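Vascular protein tyrosine phosphatase 1 (Rattus norvegicus, PDB 3I36) probably removes phosphate from phosphotyrosine residues of target proteins, through the catalytic domain of a receptor-type protein tyrosine phosphatase. Local coordinates at residues K88-T93 with V132-V137; I100-M105 with D113-Q118; W182-F187 with P199-H204; N222-V227 with L260-E265. All coordinates share one frame; numbering follows the deposited sequence. Where two conformers were deposited one is given.

Contact 1 of 4, residues K88-T93 with V132-V137; sequences KLSVQT and VWEKNV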
# COMPACT_ATOMS: atom_id res chain seq x y z
N LYS A 88 -10.41 -10.91 -4.57
CA LYS A 88 -11.40 -11.93 -4.26
C LYS A 88 -10.69 -13.20 -3.83
O LYS A 88 -9.86 -13.71 -4.56
CB LYS A 88 -12.27 -12.22 -5.48
CG LYS A 88 -13.09 -11.03 -5.92
CD LYS A 88 -13.86 -11.33 -7.19
CE LYS A 88 -14.34 -10.05 -7.85
NZ LYS A 88 -15.12 -10.30 -9.09
N LEU A 89 -11.02 -13.69 -2.64
CA LEU A 89 -10.39 -14.89 -2.14
C LEU A 89 -11.21 -16.11 -2.53
O LEU A 89 -12.29 -15.98 -3.09
CB LEU A 89 -10.26 -14.81 -0.62
CG LEU A 89 -9.62 -13.50 -0.16
CD1 LEU A 89 -9.55 -13.47 1.37
CD2 LEU A 89 -8.23 -13.31 -0.81
N SER A 90 -10.66 -17.28 -2.25
CA SER A 90 -11.36 -18.53 -2.51
C SER A 90 -12.62 -18.54 -1.67
O SER A 90 -12.74 -17.84 -0.67
CB SER A 90 -10.48 -19.71 -2.12
OG SER A 90 -10.04 -19.56 -0.78
N VAL A 91 -13.59 -19.34 -2.10
CA VAL A 91 -14.80 -19.47 -1.33
C VAL A 91 -14.86 -20.89 -0.82
O VAL A 91 -14.53 -21.83 -1.55
CB VAL A 91 -16.03 -19.15 -2.19
CG1 VAL A 91 -16.02 -17.69 -2.59
CG2 VAL A 91 -16.06 -20.04 -3.42
N GLN A 92 -15.24 -21.05 0.44
CA GLN A 92 -15.41 -22.36 1.04
C GLN A 92 -16.89 -22.70 1.05
O GLN A 92 -17.38 -23.44 0.19
CB GLN A 92 -14.85 -22.38 2.47
CG GLN A 92 -13.33 -22.43 2.58
CD GLN A 92 -12.67 -21.06 2.45
OE1 GLN A 92 -12.41 -20.39 3.46
NE2 GLN A 92 -12.38 -20.65 1.22
N THR A 93 -17.60 -22.11 2.00
CA THR A 93 -19.00 -22.44 2.21
C THR A 93 -19.92 -21.31 1.76
O THR A 93 -21.12 -21.52 1.53
CB THR A 93 -19.26 -22.73 3.70
OG1 THR A 93 -19.03 -21.54 4.46
CG2 THR A 93 -18.33 -23.82 4.19
N VAL A 132 -2.69 -13.39 1.32
CA VAL A 132 -1.25 -13.47 1.15
C VAL A 132 -0.92 -14.74 0.40
O VAL A 132 -0.15 -14.72 -0.55
CB VAL A 132 -0.52 -13.47 2.50
CG1 VAL A 132 0.91 -14.02 2.33
CG2 VAL A 132 -0.49 -12.07 3.07
N TRP A 133 -1.52 -15.85 0.83
CA TRP A 133 -1.21 -17.13 0.21
C TRP A 133 -1.76 -17.22 -1.20
O TRP A 133 -1.03 -17.48 -2.16
CB TRP A 133 -1.76 -18.30 1.01
CG TRP A 133 -1.39 -19.54 0.29
CD1 TRP A 133 -2.19 -20.30 -0.52
CD2 TRP A 133 -0.08 -20.11 0.22
NE1 TRP A 133 -1.46 -21.34 -1.05
CE2 TRP A 133 -0.16 -21.23 -0.62
CE3 TRP A 133 1.15 -19.77 0.80
CZ2 TRP A 133 0.95 -22.04 -0.88
CZ3 TRP A 133 2.25 -20.57 0.54
CH2 TRP A 133 2.14 -21.69 -0.30
N GLU A 134 -3.05 -17.00 -1.33
CA GLU A 134 -3.71 -17.22 -2.61
C GLU A 134 -3.26 -16.26 -3.68
O GLU A 134 -3.31 -16.57 -4.86
CB GLU A 134 -5.22 -17.13 -2.44
CG GLU A 134 -5.76 -18.25 -1.57
CD GLU A 134 -7.25 -18.16 -1.38
OE1 GLU A 134 -7.88 -17.25 -1.96
OE2 GLU A 134 -7.77 -19.01 -0.64
N LYS A 135 -2.84 -15.08 -3.26
CA LYS A 135 -2.49 -14.07 -4.25
C LYS A 135 -0.99 -13.96 -4.46
O LYS A 135 -0.52 -13.04 -5.11
CB LYS A 135 -3.10 -12.72 -3.89
CG LYS A 135 -4.61 -12.78 -3.73
CD LYS A 135 -5.28 -13.48 -4.92
CE LYS A 135 -6.81 -13.45 -4.77
NZ LYS A 135 -7.51 -14.34 -5.74
N ASN A 136 -0.24 -14.92 -3.92
CA ASN A 136 1.15 -15.06 -4.30
C ASN A 136 1.99 -13.91 -3.76
O ASN A 136 2.93 -13.46 -4.41
CB ASN A 136 1.27 -15.12 -5.82
CG ASN A 136 2.58 -15.70 -6.28
OD1 ASN A 136 3.09 -16.63 -5.66
ND2 ASN A 136 3.14 -15.16 -7.37
N VAL A 137 1.64 -13.43 -2.57
CA VAL A 137 2.35 -12.32 -1.97
C VAL A 137 3.64 -12.80 -1.33
O VAL A 137 3.62 -13.69 -0.50
CB VAL A 137 1.46 -11.63 -0.91
CG1 VAL A 137 2.24 -10.57 -0.16
CG2 VAL A 137 0.27 -11.00 -1.62

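Contact 2 of 4, residues I100-M105 with D113-Q118; sequences INANYM and DFIATQ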
# COMPACT_ATOMS: atom_id res chain seq x y z
N ILE A 100 -12.27 -9.62 1.20
CA ILE A 100 -11.29 -8.99 2.06
C ILE A 100 -11.22 -7.54 1.64
O ILE A 100 -11.40 -7.20 0.46
CB ILE A 100 -9.91 -9.65 1.94
CG1 ILE A 100 -8.92 -8.98 2.92
CG2 ILE A 100 -9.43 -9.58 0.49
CD1 ILE A 100 -7.71 -9.85 3.26
N ASN A 101 -11.00 -6.67 2.61
CA ASN A 101 -10.91 -5.27 2.30
C ASN A 101 -9.55 -4.99 1.70
O ASN A 101 -8.59 -4.70 2.42
CB ASN A 101 -11.12 -4.42 3.54
CG ASN A 101 -11.32 -2.97 3.19
OD1 ASN A 101 -10.51 -2.40 2.44
ND2 ASN A 101 -12.39 -2.37 3.69
N ALA A 102 -9.48 -5.14 0.39
CA ALA A 102 -8.22 -5.05 -0.35
C ALA A 102 -8.56 -4.87 -1.81
O ALA A 102 -9.56 -5.40 -2.30
CB ALA A 102 -7.39 -6.32 -0.16
N ASN A 103 -7.71 -4.13 -2.51
CA ASN A 103 -7.87 -3.98 -3.95
C ASN A 103 -6.53 -4.13 -4.61
O ASN A 103 -5.51 -3.72 -4.05
CB ASN A 103 -8.40 -2.59 -4.30
CG ASN A 103 -9.77 -2.36 -3.76
OD1 ASN A 103 -10.78 -2.68 -4.41
ND2 ASN A 103 -9.83 -1.80 -2.57
N TYR A 104 -6.54 -4.67 -5.82
CA TYR A 104 -5.36 -4.66 -6.66
C TYR A 104 -5.13 -3.23 -7.07
O TYR A 104 -6.05 -2.56 -7.52
CB TYR A 104 -5.58 -5.50 -7.90
CG TYR A 104 -5.83 -6.94 -7.58
CD1 TYR A 104 -4.79 -7.79 -7.24
CD2 TYR A 104 -7.12 -7.45 -7.63
CE1 TYR A 104 -5.04 -9.13 -6.95
CE2 TYR A 104 -7.37 -8.77 -7.35
CZ TYR A 104 -6.33 -9.60 -7.01
OH TYR A 104 -6.61 -10.92 -6.73
N MET A 105 -3.90 -2.77 -6.94
CA MET A 105 -3.56 -1.43 -7.36
C MET A 105 -2.50 -1.57 -8.42
O MET A 105 -1.51 -2.29 -8.24
CB MET A 105 -3.02 -0.62 -6.18
CG MET A 105 -3.80 -0.85 -4.90
SD MET A 105 -5.49 -0.21 -5.00
CE MET A 105 -5.06 1.41 -5.64
N ASP A 113 0.36 -5.05 -9.65
CA ASP A 113 1.66 -4.94 -8.97
C ASP A 113 1.49 -4.88 -7.48
O ASP A 113 2.38 -5.27 -6.73
CB ASP A 113 2.40 -3.70 -9.44
CG ASP A 113 2.92 -3.85 -10.84
OD1 ASP A 113 3.33 -2.83 -11.41
OD2 ASP A 113 2.89 -4.99 -11.36
N PHE A 114 0.36 -4.34 -7.04
CA PHE A 114 0.15 -4.15 -5.62
C PHE A 114 -1.20 -4.67 -5.22
O PHE A 114 -2.12 -4.73 -6.01
CB PHE A 114 0.16 -2.66 -5.27
CG PHE A 114 1.49 -2.01 -5.47
CD1 PHE A 114 1.77 -1.35 -6.65
CD2 PHE A 114 2.45 -2.05 -4.47
CE1 PHE A 114 3.00 -0.74 -6.83
CE2 PHE A 114 3.68 -1.44 -4.65
CZ PHE A 114 3.95 -0.78 -5.83
N ILE A 115 -1.31 -5.01 -3.95
CA ILE A 115 -2.60 -5.10 -3.31
C ILE A 115 -2.56 -4.09 -2.19
O ILE A 115 -1.66 -4.13 -1.35
CB ILE A 115 -2.85 -6.47 -2.73
CG1 ILE A 115 -3.04 -7.47 -3.86
CG2 ILE A 115 -4.07 -6.42 -1.81
CD1 ILE A 115 -3.02 -8.90 -3.40
N ALA A 116 -3.50 -3.16 -2.21
CA ALA A 116 -3.64 -2.25 -1.09
C ALA A 116 -4.72 -2.83 -0.20
O ALA A 116 -5.81 -3.15 -0.65
CB ALA A 116 -4.02 -0.85 -1.55
N THR A 117 -4.41 -2.96 1.08
CA THR A 117 -5.38 -3.53 1.99
C THR A 117 -5.29 -2.82 3.32
O THR A 117 -4.32 -2.12 3.60
CB THR A 117 -5.15 -5.05 2.14
OG1 THR A 117 -6.25 -5.62 2.85
CG2 THR A 117 -3.85 -5.32 2.90
N GLN A 118 -6.32 -2.99 4.15
CA GLN A 118 -6.32 -2.39 5.46
C GLN A 118 -5.45 -3.22 6.39
O GLN A 118 -5.15 -4.38 6.12
CB GLN A 118 -7.74 -2.39 6.00
CG GLN A 118 -8.24 -3.79 6.26
CD GLN A 118 -9.70 -3.84 6.65
OE1 GLN A 118 -10.45 -2.88 6.41
NE2 GLN A 118 -10.12 -4.96 7.21

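Contact 3 of 4, residues W182-F187 with P199-H204; sequences WTIRDF and PLRQFH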
# COMPACT_ATOMS: atom_id res chain seq x y z
N TRP A 182 12.70 1.36 10.42
CA TRP A 182 11.85 0.26 10.00
C TRP A 182 12.40 -1.07 10.48
O TRP A 182 13.58 -1.21 10.82
CB TRP A 182 11.69 0.22 8.48
CG TRP A 182 12.99 0.24 7.72
CD1 TRP A 182 13.88 -0.78 7.57
CD2 TRP A 182 13.52 1.35 7.00
NE1 TRP A 182 14.94 -0.38 6.79
CE2 TRP A 182 14.74 0.93 6.42
CE3 TRP A 182 13.08 2.66 6.77
CZ2 TRP A 182 15.53 1.77 5.63
CZ3 TRP A 182 13.87 3.49 5.98
CH2 TRP A 182 15.08 3.04 5.43
N THR A 183 11.51 -2.05 10.48
CA THR A 183 11.86 -3.40 10.85
C THR A 183 11.55 -4.27 9.66
O THR A 183 10.53 -4.10 9.00
CB THR A 183 11.04 -3.85 12.05
OG1 THR A 183 11.43 -3.07 13.18
CG2 THR A 183 11.24 -5.35 12.33
N ILE A 184 12.45 -5.19 9.38
CA ILE A 184 12.25 -6.10 8.29
C ILE A 184 12.17 -7.49 8.87
O ILE A 184 13.03 -7.90 9.66
CB ILE A 184 13.38 -5.99 7.25
CG1 ILE A 184 13.37 -4.58 6.64
CG2 ILE A 184 13.20 -7.04 6.17
CD1 ILE A 184 14.55 -4.28 5.75
N ARG A 185 11.10 -8.20 8.51
CA ARG A 185 10.88 -9.52 9.05
C ARG A 185 10.77 -10.49 7.91
O ARG A 185 10.09 -10.23 6.92
CB ARG A 185 9.62 -9.54 9.90
CG ARG A 185 9.61 -8.45 10.97
CD ARG A 185 8.47 -8.66 11.97
NE ARG A 185 8.50 -7.62 12.98
CZ ARG A 185 7.89 -6.45 12.87
NH1 ARG A 185 7.16 -6.18 11.79
NH2 ARG A 185 7.99 -5.55 13.84
N ASP A 186 11.45 -11.62 8.05
CA ASP A 186 11.29 -12.69 7.09
C ASP A 186 10.49 -13.79 7.72
O ASP A 186 10.66 -14.11 8.91
CB ASP A 186 12.64 -13.21 6.63
CG ASP A 186 13.25 -12.34 5.56
OD1 ASP A 186 12.48 -11.83 4.73
OD2 ASP A 186 14.48 -12.16 5.55
N PHE A 187 9.61 -14.37 6.92
CA PHE A 187 8.81 -15.49 7.34
C PHE A 187 8.87 -16.58 6.29
O PHE A 187 9.29 -16.36 5.14
CB PHE A 187 7.35 -15.07 7.47
CG PHE A 187 7.14 -13.89 8.35
CD1 PHE A 187 6.86 -14.05 9.70
CD2 PHE A 187 7.24 -12.61 7.83
CE1 PHE A 187 6.68 -12.95 10.51
CE2 PHE A 187 7.05 -11.50 8.65
CZ PHE A 187 6.77 -11.67 9.99
N PRO A 199 8.86 -17.94 0.91
CA PRO A 199 9.24 -16.88 1.83
C PRO A 199 8.29 -15.72 1.70
O PRO A 199 7.58 -15.54 0.71
CB PRO A 199 10.63 -16.44 1.31
CG PRO A 199 11.06 -17.51 0.37
CD PRO A 199 9.80 -18.04 -0.22
N LEU A 200 8.27 -14.91 2.74
CA LEU A 200 7.61 -13.65 2.67
C LEU A 200 8.46 -12.73 3.49
O LEU A 200 8.94 -13.11 4.56
CB LEU A 200 6.18 -13.73 3.23
CG LEU A 200 5.46 -12.38 3.20
CD1 LEU A 200 3.98 -12.53 2.84
CD2 LEU A 200 5.63 -11.65 4.52
N ARG A 201 8.70 -11.54 2.97
CA ARG A 201 9.39 -10.54 3.73
C ARG A 201 8.42 -9.41 3.98
O ARG A 201 7.69 -8.98 3.08
CB ARG A 201 10.60 -10.00 2.94
CG ARG A 201 11.25 -8.80 3.62
CD ARG A 201 12.67 -8.62 3.15
NE ARG A 201 13.46 -9.82 3.40
CZ ARG A 201 14.67 -10.02 2.90
NH1 ARG A 201 15.23 -9.08 2.14
NH2 ARG A 201 15.32 -11.14 3.16
N GLN A 202 8.42 -8.94 5.21
CA GLN A 202 7.55 -7.88 5.61
C GLN A 202 8.42 -6.68 5.91
O GLN A 202 9.32 -6.75 6.75
CB GLN A 202 6.80 -8.26 6.88
CG GLN A 202 5.88 -7.17 7.38
CD GLN A 202 5.57 -7.36 8.85
OE1 GLN A 202 6.44 -7.79 9.61
NE2 GLN A 202 4.35 -7.05 9.26
N PHE A 203 8.16 -5.60 5.19
CA PHE A 203 8.87 -4.36 5.39
C PHE A 203 8.00 -3.50 6.26
O PHE A 203 6.98 -2.98 5.81
CB PHE A 203 9.13 -3.70 4.05
CG PHE A 203 9.95 -4.55 3.12
CD1 PHE A 203 11.33 -4.41 3.05
CD2 PHE A 203 9.35 -5.54 2.37
CE1 PHE A 203 12.08 -5.20 2.21
CE2 PHE A 203 10.09 -6.34 1.53
CZ PHE A 203 11.46 -6.17 1.44
N HIS A 204 8.39 -3.39 7.52
CA HIS A 204 7.59 -2.66 8.47
C HIS A 204 8.19 -1.28 8.69
O HIS A 204 9.17 -1.12 9.41
CB HIS A 204 7.51 -3.41 9.79
CG HIS A 204 6.48 -2.86 10.72
ND1 HIS A 204 6.12 -3.48 11.89
CD2 HIS A 204 5.71 -1.75 10.62
CE1 HIS A 204 5.18 -2.76 12.49
NE2 HIS A 204 4.91 -1.71 11.73

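Contact 4 of 4, residues N222-V227 with L260-E265; sequences NFRYLV and LIYQIE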
# COMPACT_ATOMS: atom_id res chain seq x y z
N ASN A 222 14.27 5.40 0.51
CA ASN A 222 15.23 4.33 0.74
C ASN A 222 14.54 3.03 1.12
O ASN A 222 14.96 1.94 0.72
CB ASN A 222 16.24 4.74 1.82
CG ASN A 222 17.12 5.89 1.38
OD1 ASN A 222 17.31 6.12 0.19
ND2 ASN A 222 17.67 6.61 2.35
N PHE A 223 13.48 3.15 1.91
CA PHE A 223 12.68 2.00 2.31
C PHE A 223 12.05 1.39 1.07
O PHE A 223 12.09 0.17 0.88
CB PHE A 223 11.62 2.48 3.29
CG PHE A 223 10.61 1.45 3.68
CD1 PHE A 223 10.89 0.53 4.67
CD2 PHE A 223 9.36 1.45 3.10
CE1 PHE A 223 9.93 -0.38 5.07
CE2 PHE A 223 8.40 0.53 3.48
CZ PHE A 223 8.69 -0.39 4.48
N ARG A 224 11.47 2.22 0.21
CA ARG A 224 10.96 1.73 -1.07
C ARG A 224 12.04 1.00 -1.85
O ARG A 224 11.80 -0.07 -2.42
CB ARG A 224 10.36 2.84 -1.96
CG ARG A 224 9.48 2.18 -3.04
CD ARG A 224 9.70 2.56 -4.51
NE ARG A 224 11.07 2.53 -4.98
CZ ARG A 224 11.47 2.31 -6.24
NH1 ARG A 224 10.62 2.03 -7.22
NH2 ARG A 224 12.76 2.36 -6.51
N TYR A 225 13.23 1.59 -1.93
CA TYR A 225 14.32 0.92 -2.62
C TYR A 225 14.61 -0.46 -2.02
O TYR A 225 14.88 -1.40 -2.75
CB TYR A 225 15.59 1.78 -2.67
CG TYR A 225 15.53 2.85 -3.74
CD1 TYR A 225 15.56 2.51 -5.09
CD2 TYR A 225 15.44 4.19 -3.40
CE1 TYR A 225 15.49 3.48 -6.06
CE2 TYR A 225 15.39 5.17 -4.37
CZ TYR A 225 15.41 4.81 -5.70
OH TYR A 225 15.34 5.78 -6.66
N LEU A 226 14.53 -0.57 -0.70
CA LEU A 226 14.75 -1.87 -0.06
C LEU A 226 13.71 -2.88 -0.52
O LEU A 226 14.03 -4.02 -0.87
CB LEU A 226 14.72 -1.74 1.46
CG LEU A 226 15.89 -1.00 2.10
CD1 LEU A 226 15.79 -1.04 3.61
CD2 LEU A 226 17.23 -1.58 1.62
N VAL A 227 12.45 -2.45 -0.52
CA VAL A 227 11.37 -3.31 -0.98
C VAL A 227 11.65 -3.75 -2.40
O VAL A 227 11.55 -4.94 -2.73
CB VAL A 227 10.02 -2.58 -0.92
CG1 VAL A 227 8.90 -3.45 -1.50
CG2 VAL A 227 9.70 -2.16 0.50
N LEU A 260 6.08 6.56 -9.23
CA LEU A 260 6.74 7.77 -9.67
C LEU A 260 8.21 7.52 -9.93
O LEU A 260 8.78 8.05 -10.88
CB LEU A 260 6.60 8.86 -8.61
CG LEU A 260 5.22 9.47 -8.65
CD1 LEU A 260 4.97 10.20 -7.34
CD2 LEU A 260 5.12 10.41 -9.86
N ILE A 261 8.84 6.74 -9.06
CA ILE A 261 10.27 6.49 -9.25
C ILE A 261 10.50 5.75 -10.55
O ILE A 261 11.40 6.11 -11.32
CB ILE A 261 10.87 5.71 -8.07
CG1 ILE A 261 10.86 6.60 -6.81
CG2 ILE A 261 12.27 5.22 -8.41
CD1 ILE A 261 11.19 5.84 -5.51
N TYR A 262 9.69 4.74 -10.83
CA TYR A 262 9.85 4.05 -12.11
C TYR A 262 9.67 5.01 -13.27
O TYR A 262 10.43 4.98 -14.23
CB TYR A 262 8.83 2.94 -12.25
CG TYR A 262 9.22 1.66 -11.56
CD1 TYR A 262 10.35 0.96 -11.96
CD2 TYR A 262 8.44 1.14 -10.55
CE1 TYR A 262 10.70 -0.22 -11.35
CE2 TYR A 262 8.77 -0.05 -9.93
CZ TYR A 262 9.91 -0.73 -10.34
OH TYR A 262 10.23 -1.92 -9.73
N GLN A 263 8.64 5.84 -13.18
CA GLN A 263 8.30 6.83 -14.19
C GLN A 263 9.51 7.73 -14.45
O GLN A 263 9.91 7.98 -15.58
CB GLN A 263 7.16 7.69 -13.64
CG GLN A 263 5.97 7.89 -14.54
CD GLN A 263 4.78 8.45 -13.76
OE1 GLN A 263 4.92 9.36 -12.94
NE2 GLN A 263 3.60 7.90 -14.02
N ILE A 264 10.06 8.26 -13.36
CA ILE A 264 11.22 9.13 -13.43
C ILE A 264 12.38 8.38 -14.09
O ILE A 264 13.02 8.88 -15.01
CB ILE A 264 11.66 9.58 -12.02
CG1 ILE A 264 10.73 10.66 -11.49
CG2 ILE A 264 13.11 10.09 -12.04
CD1 ILE A 264 10.89 10.90 -9.99
N GLU A 265 12.64 7.18 -13.60
CA GLU A 265 13.78 6.39 -14.07
C GLU A 265 13.61 6.00 -15.53
O GLU A 265 14.55 6.08 -16.31
CB GLU A 265 13.93 5.14 -13.20
CG GLU A 265 14.49 5.47 -11.85
CD GLU A 265 14.57 4.27 -10.92
OE1 GLU A 265 14.02 3.20 -11.25
OE2 GLU A 265 15.20 4.42 -9.86
O HOH W 1 13.29 1.73 -9.29
O HOH W 2 15.18 7.32 -8.63

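Contact 1 of 4, residues K88-T93 with V132-V137
The C-terminal end of helix 125-134, closed by a Schellman motif, is pinned here to the loop that follows strand 86-88 in the tyrosine phosphatase domain. Asn136, at positive phi, is the C-prime residue of that motif, with Val137 N bonded back to Val132 O and Asn136 N to Trp133 O. Glu134, in the last helical turn, sends out an extended chain whose carboxylate takes Ser90 in a two-pronged grip. Ser90 N donates to Glu134 OE1 over 2.8 Å, and Ser90 OG donates to Glu134 OE2 at a very short 2.3 Å. Both oxygens use their syn lone pairs, so backbone and hydroxyl of one serine together fix the rotation of the carboxylate. Ser90 OG reaches its place from the crowded position between backbone N and carbonyl carbon (chi1 53°). Beside this pair the chain of Lys135 bends at chi2 (-50°) and then runs straight, bringing NZ to Lys88 O at 2.7 Å, nearly along the C=O axis. An alanine here, lacking the ammonium donor to Lys88 O, would probably loosen the loop against the helix end. Leu89 crosses the Glu134 chain at about a right angle, with CB 3.7 Å from OE1. Behind this polar fringe Leu89 packs on Arg130 and Met131 of helix 125-134, while Val132 and Val137 turn to Leu200 of strand 196-205 and Leu241 of strand 240-243.

Contact 2 of 4, residues I100-M105 with D113-Q118
Strands 102-105 and 114-117 form an antiparallel beta hairpin at the end of the large mixed sheet of the phosphatase domain, with 102-105 as the outermost strand. Two hydrogen-bonded pairs, Asn103 with Ala116 and Met105 with Phe114, alternate with the non-hydrogen-bonded pairs Ala102-Thr117 and Tyr104-Ile115. The tight side carries Met105, Phe114 and Ala116 beneath helix 249-267. Met105 is bent at chi2 and chi3, and its CG presses on Ala116 CB at 3.4 Å, closer than usual van der Waals contact. The other face is also close at one end, where Thr117 CB lies 3.5 Å from Ala102 CB, but it loosens towards Tyr104. That partly exposed ring runs alongside Ile115, pointing the same way, with CD1 3.8 Å from Ile115 CG1. At the far end Asn101, the centre of an inverse gamma turn, stacks its amide on that of Gln118, the planes 20° apart and the chains crossing at about a right angle. Gln118 OE1 accepts from Arg75 N and its NE2 donates to Lys73 O, while Asn101 ND2 is held by Val79 O. An alanine in place of Gln118 would lack the amide that bonds Arg75 N and Lys73 O and stacks on Asn101, which would probably disturb a corner where the Gln118 side chain lies about 5 Å from Gly247 of the likely substrate-binding loop. Asn101 O also receives a weak bond from Gln118 N, and its stronger donor, Thr117 OG1, anti to its own backbone N (chi1 -170°), sits 2.6 Å away, above the carbonyl plane.

Contact 3 of 4, residues W182-F187 with P199-H204
Arg185 NH1 is held by two acceptors across the antiparallel hairpin of strands 182-191 and 196-205, part of the phosphatase domain's central sheet. It donates to Gln202 OE1 at 2.8 Å and to His204 ND1 at 2.9 Å, both lying in the guanidinium plane. The bond to histidine also runs near the imidazole plane, whereas NH1 stands above the carbonyl plane of the glutamine amide. Because ND1 accepts here and His204 NE2 bonds to Thr144 O, the imidazole is probably neutral with its proton on NE2. Glu176 takes Arg185 NE in a salt bridge and so probably balances the buried charge, while Thr183 CG2, offset toward the rim, packs over one guanidinium face. Phe187 continues this face, its ring edge meeting Gln202 CB and its CD2 3.8 Å from Leu200 CD2. On the opposite face Ile184 CG2 packs on Arg201 CD at 3.4 Å, and Phe203 turns to Phe223 and Val227 of helix 218-231. There Arg201, bent at chi3 (-57°), grips the carboxylate of Asp186 side-on: NE meets the syn lone pair of OD1 at 2.6 Å, almost straight at 172°, and NH2 meets OD2 at 2.7 Å.

Contact 4 of 4, residues N222-V227 with L260-E265
The guanidinium of Arg224 carries Ile261 CD1 over one face, 3.3 Å above the plane and offset toward the rim, with a water in plane at its edge. Arg224 and Ile261 meet tip to tip, and the nearest atoms are Arg224 NE and Ile261 CD1, 3.4 Å apart. NH1 of Arg224 in turn stands over one face of the Tyr262 ring, near the rim; with CZ 5.4 Å from the ring centroid, this cation-pi contact is at most weakly attractive. The stronger hold on that nitrogen is a salt bridge to Asp258, one turn earlier on the second helix. Bends at chi2 (-129°) and chi3 (49°) fold the arginine into this position. Tyr225 has the carboxylate oxygen Glu265 OE2 and a second water at its ring edge, while Ile261 CG2 approaches its hydroxyl at 3.6 Å. Both waters tie Glu265 to the other helix: one accepts from Arg224 NH2 at 2.9 Å and donates to Glu265 OE1 at 2.6 Å, and the other joins Tyr225 OH to OE2. Two helices of the tyrosine phosphatase domain meet here away from its active site, their short segments crossing at -85° with axes 12.5 Å apart, so long side chains and solvent do the bridging. Helix 218-231 rests its Phe223 on Trp182 and Phe205 of the sheet side, whereas helix 249-267 turns Leu260 and Ile264 toward helix 290-305 and strand 269-270.

Contacts 2 and 3 are buried hairpins of one mixed sheet, both knitted by backbone bonds, their nearest atoms about 10 Å apart. Contact 2 relies mainly on small and apolar side chains, contact 3 on two arginines as well, Arg185 buried and Arg201 partly exposed. Contact 1 is a surface latch of charged and hydroxyl groups; its loop encloses contact 2 along the chain, and its Lys135 and Leu89 pack on Tyr104, Ile115 and Ile100. It also meets contact 3, through Val132 on Leu200. Contact 4, partly buried, joins two helices through Arg224 and Tyr225 on Ile261 and through two bridging waters; its helix 218-231 lies on contact 3, with Phe223 touching both Trp182 and Phe203.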